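Local coordinates for GlcNAc-alpha-1,4-Gal-releasing endo-beta-galactosidase (Clostridium perfringens, PDB 1UPS), which probably hydrolyses internal beta-galactosidic bonds in glycans, releasing the disaccharide GlcNAc-alpha-1,4-Gal, and carries a bound calcium ion, at residues 75-79 and 250-254; 214-218 and 229-233. One frame throughout, in Å; residues are numbered along the deposited sequence.

Contact 1 of 2, residues 75-79 and 250-254; sequences VEYIT and LNIYT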
ATOM      1  N   VAL A  75       2.161  15.203 -17.526  1.00 11.03           N
ATOM      2  CA  VAL A  75       3.568  15.357 -17.167  1.00 11.24           C
ATOM      3  C   VAL A  75       3.711  16.546 -16.202  1.00 11.20           C
ATOM      4  O   VAL A  75       3.801  17.712 -16.624  1.00 11.39           O
ATOM      5  CB  VAL A  75       4.477  15.528 -18.422  1.00 11.13           C
ATOM      6  CG1 VAL A  75       5.961  15.748 -18.033  1.00 12.46           C
ATOM      7  CG2 VAL A  75       4.323  14.336 -19.361  1.00 12.34           C
ATOM      8  N   GLU A  76       3.710  16.237 -14.906  1.00 10.51           N
ATOM      9  CA  GLU A  76       4.018  17.242 -13.876  1.00 10.83           C
ATOM     10  C   GLU A  76       5.515  17.470 -13.879  1.00 10.37           C
ATOM     11  O   GLU A  76       6.266  16.511 -13.955  1.00 10.49           O
ATOM     12  CB  GLU A  76       3.616  16.691 -12.504  1.00 10.53           C
ATOM     13  CG  GLU A  76       2.116  16.486 -12.387  1.00 11.46           C
ATOM     14  CD  GLU A  76       1.705  16.013 -10.996  1.00 12.30           C
ATOM     15  OE1 GLU A  76       0.628  16.442 -10.513  1.00 12.21           O
ATOM     16  OE2 GLU A  76       2.454  15.210 -10.402  1.00 11.42           O
ATOM     17  N   TYR A  77       5.952  18.724 -13.777  1.00 10.55           N
ATOM     18  CA  TYR A  77       7.378  19.010 -13.790  1.00 10.13           C
ATOM     19  C   TYR A  77       7.744  20.175 -12.888  1.00 10.50           C
ATOM     20  O   TYR A  77       6.909  21.050 -12.605  1.00 10.26           O
ATOM     21  CB  TYR A  77       7.896  19.242 -15.225  1.00 10.62           C
ATOM     22  CG  TYR A  77       7.322  20.427 -15.995  1.00 10.43           C
ATOM     23  CD1 TYR A  77       6.225  20.279 -16.853  1.00 11.12           C
ATOM     24  CD2 TYR A  77       7.910  21.695 -15.897  1.00 10.23           C
ATOM     25  CE1 TYR A  77       5.725  21.388 -17.605  1.00 12.25           C
ATOM     26  CE2 TYR A  77       7.414  22.793 -16.627  1.00 13.06           C
ATOM     27  CZ  TYR A  77       6.335  22.632 -17.475  1.00 14.56           C
ATOM     28  OH  TYR A  77       5.865  23.730 -18.181  1.00 12.65           O
ATOM     29  N   ILE A  78       8.991  20.152 -12.439  1.00  9.92           N
ATOM     30  CA  ILE A  78       9.581  21.256 -11.693  1.00  9.84           C
ATOM     31  C   ILE A  78      10.716  21.822 -12.539  1.00  9.78           C
ATOM     32  O   ILE A  78      11.627  21.085 -12.928  1.00  9.82           O
ATOM     33  CB  ILE A  78      10.172  20.762 -10.365  1.00 10.12           C
ATOM     34  CG1 ILE A  78       9.108  19.999  -9.552  1.00 10.96           C
ATOM     35  CG2 ILE A  78      10.760  21.967  -9.566  1.00 10.17           C
ATOM     36  CD1 ILE A  78       9.691  19.259  -8.290  1.00 12.13           C
ATOM     37  N   THR A  79      10.681  23.124 -12.805  1.00 10.00           N
ATOM     38  CA  THR A  79      11.787  23.750 -13.530  1.00 10.23           C
ATOM     39  C   THR A  79      12.923  24.150 -12.602  1.00 10.12           C
ATOM     40  O   THR A  79      12.724  24.304 -11.381  1.00  9.64           O
ATOM     41  CB  THR A  79      11.341  24.992 -14.297  1.00 10.17           C
ATOM     42  OG1 THR A  79      10.770  25.933 -13.377  1.00 10.58           O
ATOM     43  CG2 THR A  79      10.195  24.650 -15.273  1.00  9.79           C
ATOM     44  N   LEU A 250      -1.501  14.020  -6.564  1.00 10.04           N
ATOM     45  CA  LEU A 250      -0.474  13.495  -7.449  1.00  9.77           C
ATOM     46  C   LEU A 250       0.556  14.609  -7.613  1.00 10.45           C
ATOM     47  O   LEU A 250       0.221  15.704  -8.061  1.00 11.12           O
ATOM     48  CB  LEU A 250      -1.073  13.127  -8.826  1.00 10.42           C
ATOM     49  CG  LEU A 250      -1.846  11.817  -8.876  1.00 10.98           C
ATOM     50  CD1 LEU A 250      -2.806  11.798 -10.121  1.00 13.27           C
ATOM     51  CD2 LEU A 250      -0.896  10.637  -8.897  1.00 13.21           C
ATOM     52  N   ASN A 251       1.802  14.337  -7.237  1.00 10.22           N
ATOM     53  CA  ASN A 251       2.808  15.396  -7.235  1.00 10.40           C
ATOM     54  C   ASN A 251       4.245  14.901  -7.360  1.00  9.96           C
ATOM     55  O   ASN A 251       4.512  13.687  -7.375  1.00 10.33           O
ATOM     56  CB  ASN A 251       2.571  16.425  -6.077  1.00  9.49           C
ATOM     57  CG  ASN A 251       2.828  15.873  -4.677  1.00 11.01           C
ATOM     58  OD1 ASN A 251       2.803  14.671  -4.443  1.00 10.74           O
ATOM     59  ND2 ASN A 251       3.059  16.793  -3.716  1.00 10.79           N
ATOM     60  N   ILE A 252       5.156  15.855  -7.512  1.00 10.08           N
ATOM     61  CA  ILE A 252       6.567  15.559  -7.653  1.00  9.93           C
ATOM     62  C   ILE A 252       7.331  16.606  -6.847  1.00 10.22           C
ATOM     63  O   ILE A 252       6.869  17.727  -6.716  1.00 10.39           O
ATOM     64  CB  ILE A 252       6.967  15.538  -9.150  1.00 10.11           C
ATOM     65  CG1 ILE A 252       8.435  15.103  -9.313  1.00  9.22           C
ATOM     66  CG2 ILE A 252       6.626  16.890  -9.858  1.00  9.88           C
ATOM     67  CD1 ILE A 252       8.803  14.656 -10.772  1.00 10.38           C
ATOM     68  N   TYR A 253       8.472  16.212  -6.279  1.00  9.86           N
ATOM     69  CA  TYR A 253       9.204  17.062  -5.352  1.00 10.22           C
ATOM     70  C   TYR A 253      10.682  17.071  -5.686  1.00 10.16           C
ATOM     71  O   TYR A 253      11.227  16.085  -6.225  1.00  9.90           O
ATOM     72  CB  TYR A 253       9.177  16.444  -3.966  1.00 10.15           C
ATOM     73  CG  TYR A 253       7.873  16.347  -3.261  1.00 10.85           C
ATOM     74  CD1 TYR A 253       6.996  15.294  -3.526  1.00 11.22           C
ATOM     75  CD2 TYR A 253       7.527  17.283  -2.263  1.00 10.40           C
ATOM     76  CE1 TYR A 253       5.784  15.174  -2.804  1.00 13.25           C
ATOM     77  CE2 TYR A 253       6.319  17.170  -1.553  1.00 13.16           C
ATOM     78  CZ  TYR A 253       5.457  16.101  -1.840  1.00 14.49           C
ATOM     79  OH  TYR A 253       4.262  15.963  -1.152  1.00 14.46           O
ATOM     80  N   THR A 254      11.345  18.166  -5.321  1.00 10.17           N
ATOM     81  CA  THR A 254      12.793  18.104  -5.090  1.00 10.47           C
ATOM     82  C   THR A 254      13.183  19.071  -3.966  1.00 10.92           C
ATOM     83  O   THR A 254      12.353  19.884  -3.550  1.00 10.06           O
ATOM     84  CB  THR A 254      13.601  18.316  -6.399  1.00 10.89           C
ATOM     85  OG1 THR A 254      14.987  17.959  -6.173  1.00  9.95           O
ATOM     86  CG2 THR A 254      13.622  19.813  -6.806  1.00 12.03           C
TER
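CG of E76 and CG1 of I78 both stand anti to the carbonyl carbon (chi1 -65° and -54°), and from there both side chains reach across to 250-254. E76 continues fully extended beyond CG, which carries its carboxylate to the backbone of L250 and N251. Its OE1 ends 2.6 Å from O of L250, while OE2 lies 3.2 Å from CA of N251. OE2 also accepts the indole N-H of W269, so this buried acid is held by a residue of strand 267-279.

I252 answers from the other side. Its CG2 methyl projects between the two neighbours, 4.0 Å from CB of E76 and equally far from CG1 of I78. The terminal CD1 of I78 runs past this methyl and settles against the peptide joining Y253 to T254, 3.5 Å from C of Y253.

Such packing is how the two sheets of the GH16 beta-sandwich, a jelly-roll fold, meet: strand 73-78 belongs to one and strand 246-254 to the other. Here the axes approach to 7.0 Å and run nearly parallel, 24° apart. N251 and Y253 point away from the interface, and ND2 of N251 donates to OH of Y253 over 3.0 Å, in the amide plane. W149 engages OD1 of that amide and Y52 the tyrosine hydroxyl, on what is probably the substrate-cleft side of the sheet, as in other GH16 enzymes.

Contact 2 of 2, residues 214-218 and 229-233; sequences YHIYA and YYDNE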
ATOM      1  N   TYR A 214       6.395   2.542 -18.682  1.00 11.66           N
ATOM      2  CA  TYR A 214       5.132   2.634 -17.963  1.00 10.98           C
ATOM      3  C   TYR A 214       4.883   1.318 -17.234  1.00 11.13           C
ATOM      4  O   TYR A 214       5.044   0.230 -17.831  1.00 11.82           O
ATOM      5  CB  TYR A 214       3.971   2.888 -18.915  1.00 11.39           C
ATOM      6  CG  TYR A 214       3.905   4.320 -19.359  1.00 11.86           C
ATOM      7  CD1 TYR A 214       3.253   5.287 -18.576  1.00  9.95           C
ATOM      8  CD2 TYR A 214       4.517   4.717 -20.546  1.00 14.58           C
ATOM      9  CE1 TYR A 214       3.177   6.635 -19.009  1.00 11.40           C
ATOM     10  CE2 TYR A 214       4.457   6.043 -20.981  1.00 15.22           C
ATOM     11  CZ  TYR A 214       3.803   7.000 -20.198  1.00 13.96           C
ATOM     12  OH  TYR A 214       3.761   8.312 -20.641  1.00 14.60           O
ATOM     13  N   HIS A 215       4.497   1.430 -15.958  1.00 10.52           N
ATOM     14  CA  HIS A 215       4.031   0.282 -15.177  1.00 10.92           C
ATOM     15  C   HIS A 215       2.745   0.639 -14.454  1.00 10.77           C
ATOM     16  O   HIS A 215       2.383   1.808 -14.381  1.00 10.87           O
ATOM     17  CB  HIS A 215       5.123  -0.214 -14.225  1.00 11.21           C
ATOM     18  CG  HIS A 215       6.258  -0.844 -14.957  1.00 10.63           C
ATOM     19  ND1 HIS A 215       6.265  -2.182 -15.294  1.00 12.12           N
ATOM     20  CD2 HIS A 215       7.363  -0.303 -15.526  1.00 11.91           C
ATOM     21  CE1 HIS A 215       7.358  -2.450 -15.992  1.00 13.31           C
ATOM     22  NE2 HIS A 215       8.038  -1.327 -16.153  1.00 12.78           N
ATOM     23  N   ILE A 216       2.027  -0.378 -13.989  1.00 10.19           N
ATOM     24  CA  ILE A 216       0.741  -0.169 -13.349  1.00  9.83           C
ATOM     25  C   ILE A 216       0.916  -0.331 -11.837  1.00  9.65           C
ATOM     26  O   ILE A 216       1.465  -1.337 -11.364  1.00 10.15           O
ATOM     27  CB  ILE A 216      -0.352  -1.156 -13.932  1.00  9.88           C
ATOM     28  CG1 ILE A 216      -0.555  -0.899 -15.440  1.00  9.58           C
ATOM     29  CG2 ILE A 216      -1.675  -0.971 -13.221  1.00  9.82           C
ATOM     30  CD1 ILE A 216      -1.616  -1.809 -16.117  1.00 11.66           C
ATOM     31  N   TYR A 217       0.436   0.666 -11.096  1.00  9.60           N
ATOM     32  CA  TYR A 217       0.466   0.677  -9.634  1.00  9.33           C
ATOM     33  C   TYR A 217      -0.971   0.765  -9.155  1.00  9.98           C
ATOM     34  O   TYR A 217      -1.738   1.599  -9.631  1.00 10.30           O
ATOM     35  CB  TYR A 217       1.247   1.910  -9.125  1.00  9.33           C
ATOM     36  CG  TYR A 217       2.673   1.941  -9.649  1.00  9.55           C
ATOM     37  CD1 TYR A 217       2.998   2.654 -10.806  1.00 10.58           C
ATOM     38  CD2 TYR A 217       3.687   1.241  -8.993  1.00 10.29           C
ATOM     39  CE1 TYR A 217       4.329   2.688 -11.292  1.00 10.57           C
ATOM     40  CE2 TYR A 217       5.006   1.259  -9.462  1.00  9.05           C
ATOM     41  CZ  TYR A 217       5.309   1.981 -10.622  1.00 11.77           C
ATOM     42  OH  TYR A 217       6.599   1.996 -11.092  1.00 11.74           O
ATOM     43  N   ALA A 218      -1.339  -0.084  -8.208  1.00 10.06           N
ATOM     44  CA  ALA A 218      -2.722  -0.093  -7.732  1.00 10.25           C
ATOM     45  C   ALA A 218      -2.816  -0.409  -6.250  1.00 10.37           C
ATOM     46  O   ALA A 218      -1.938  -1.073  -5.679  1.00 10.27           O
ATOM     47  CB  ALA A 218      -3.589  -1.093  -8.555  1.00 10.00           C
ATOM     48  N   TYR A 229      -0.681  -3.566  -5.677  1.00 11.15           N
ATOM     49  CA  TYR A 229      -0.424  -4.429  -6.839  1.00 10.74           C
ATOM     50  C   TYR A 229       0.486  -3.737  -7.845  1.00 10.55           C
ATOM     51  O   TYR A 229       0.273  -2.564  -8.176  1.00 10.23           O
ATOM     52  CB  TYR A 229      -1.747  -4.781  -7.549  1.00 11.05           C
ATOM     53  CG  TYR A 229      -2.697  -5.556  -6.681  1.00 11.92           C
ATOM     54  CD1 TYR A 229      -2.724  -6.953  -6.724  1.00 13.16           C
ATOM     55  CD2 TYR A 229      -3.558  -4.895  -5.793  1.00 12.93           C
ATOM     56  CE1 TYR A 229      -3.592  -7.669  -5.902  1.00 14.40           C
ATOM     57  CE2 TYR A 229      -4.410  -5.599  -4.970  1.00 12.61           C
ATOM     58  CZ  TYR A 229      -4.429  -6.988  -5.038  1.00 15.18           C
ATOM     59  OH  TYR A 229      -5.286  -7.695  -4.210  1.00 15.89           O
ATOM     60  N   TYR A 230       1.501  -4.464  -8.311  1.00  9.68           N
ATOM     61  CA  TYR A 230       2.427  -3.972  -9.334  1.00  9.85           C
ATOM     62  C   TYR A 230       2.217  -4.800 -10.575  1.00 10.16           C
ATOM     63  O   TYR A 230       2.388  -6.024 -10.533  1.00 10.76           O
ATOM     64  CB  TYR A 230       3.867  -4.153  -8.874  1.00 10.12           C
ATOM     65  CG  TYR A 230       4.935  -3.715  -9.881  1.00 10.16           C
ATOM     66  CD1 TYR A 230       5.243  -2.356 -10.046  1.00 11.24           C
ATOM     67  CD2 TYR A 230       5.667  -4.665 -10.622  1.00 12.21           C
ATOM     68  CE1 TYR A 230       6.241  -1.935 -10.925  1.00 11.72           C
ATOM     69  CE2 TYR A 230       6.674  -4.259 -11.526  1.00 10.83           C
ATOM     70  CZ  TYR A 230       6.963  -2.892 -11.657  1.00 11.77           C
ATOM     71  OH  TYR A 230       7.941  -2.465 -12.530  1.00 11.06           O
ATOM     72  N   ASP A 231       1.856  -4.139 -11.679  1.00 10.33           N
ATOM     73  CA  ASP A 231       1.528  -4.845 -12.923  1.00 10.43           C
ATOM     74  C   ASP A 231       0.590  -6.019 -12.647  1.00 10.48           C
ATOM     75  O   ASP A 231       0.798  -7.142 -13.138  1.00 10.53           O
ATOM     76  CB  ASP A 231       2.810  -5.290 -13.635  1.00 10.56           C
ATOM     77  CG  ASP A 231       3.584  -4.121 -14.182  1.00 11.37           C
ATOM     78  OD1 ASP A 231       4.748  -4.312 -14.599  1.00 10.44           O
ATOM     79  OD2 ASP A 231       3.092  -2.970 -14.218  1.00 10.88           O
ATOM     80  N   ASN A 232      -0.436  -5.732 -11.850  1.00 10.96           N
ATOM     81  CA  ASN A 232      -1.532  -6.669 -11.543  1.00 11.85           C
ATOM     82  C   ASN A 232      -1.203  -7.838 -10.619  1.00 12.83           C
ATOM     83  O   ASN A 232      -2.003  -8.780 -10.524  1.00 13.88           O
ATOM     84  CB  ASN A 232      -2.192  -7.209 -12.836  1.00 12.53           C
ATOM     85  CG  ASN A 232      -2.761  -6.110 -13.707  1.00 12.84           C
ATOM     86  OD1 ASN A 232      -3.191  -5.061 -13.199  1.00 14.24           O
ATOM     87  ND2 ASN A 232      -2.790  -6.345 -15.034  1.00 10.72           N
ATOM     88  N   GLU A 233      -0.029  -7.807  -9.982  1.00 12.65           N
ATOM     89  CA  GLU A 233       0.387  -8.868  -9.054  1.00 12.80           C
ATOM     90  C   GLU A 233       0.613  -8.307  -7.646  1.00 11.54           C
ATOM     91  O   GLU A 233       1.247  -7.250  -7.473  1.00 10.73           O
ATOM     92  CB  GLU A 233       1.669  -9.571  -9.535  1.00 14.24           C
ATOM     93  CG  GLU A 233       2.132 -10.689  -8.586  1.00 18.72           C
ATOM     94  CD  GLU A 233       3.366 -11.447  -9.072  1.00 26.63           C
ATOM     95  OE1 GLU A 233       4.511 -10.989  -8.784  1.00 29.04           O
ATOM     96  OE2 GLU A 233       3.186 -12.511  -9.728  1.00 28.50           O
TER
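The carboxylate of D231 takes over from a backbone carbonyl: at the open end of the hairpin 215-221/225-230 its OD2 accepts the N-H of I216 (2.8 Å from N), almost straight at 177°. The peptide N of D231 donates back to O of I216, also at 2.8 Å, so a residue already in the turn toward strand 233-239 completes one more rung beyond the regular ladder. Within 214-218 and 229-233 that ladder comprises the hydrogen-bonded pair A218 and Y229 and the non-hydrogen-bonded pair Y217 and Y230. Beyond it, Y230 to E233 form a type I' turn, in which D231 has a left-handed backbone conformation.

The other oxygen of D231 is occupied as well. OD1 accepts from ND1 of H215 at 2.7 Å through its syn lone pair, and the acceptor lies in the imidazole plane. The carboxylate plane is itself turned only 24° from the ring, and E213 takes the far nitrogen, NE2, which fixes the rotation of the imidazole at both ends.

Y230 has its ring carbon CG anti to its own N (chi1 178°), which lays the ring alongside Y217. The edge of Y230 is turned toward the Y217 face in an offset edge-to-face pair, with CD1 of Y230 3.7 Å from CE2 of Y217. The hydroxyl of Y230 lies over one face of the H215 ring, toward its rim, and hydrogen-bonds to O of S207.

Strand 215-221 lies between strands 129-136 and 225-230, and the turn leads on into 233-239. Y217 meets W182 of the opposing sheet edge-to-face, while I216 packs on E132 and Y273.

Contact 1 joins the two sheets of the sandwich, whereas contact 2 pairs the two strands of a hairpin at its open end, within one of them, and both draw on the same sheet. Their centres are 21 Å apart and their nearest atoms about 6 Å, so they do not touch. In sequence, contact 2 is nested inside the loop closed by contact 1. Strand 267-279 connects them: it supplies W269 to E76, Y273 to I216 and the calcium ligand D272, which Y214 touches. The side chains of L250 and I216 each lie about 12 Å from the calcium ion. E37, N39 and G72 join D272 at that metal, and G72 immediately precedes strand 73-78.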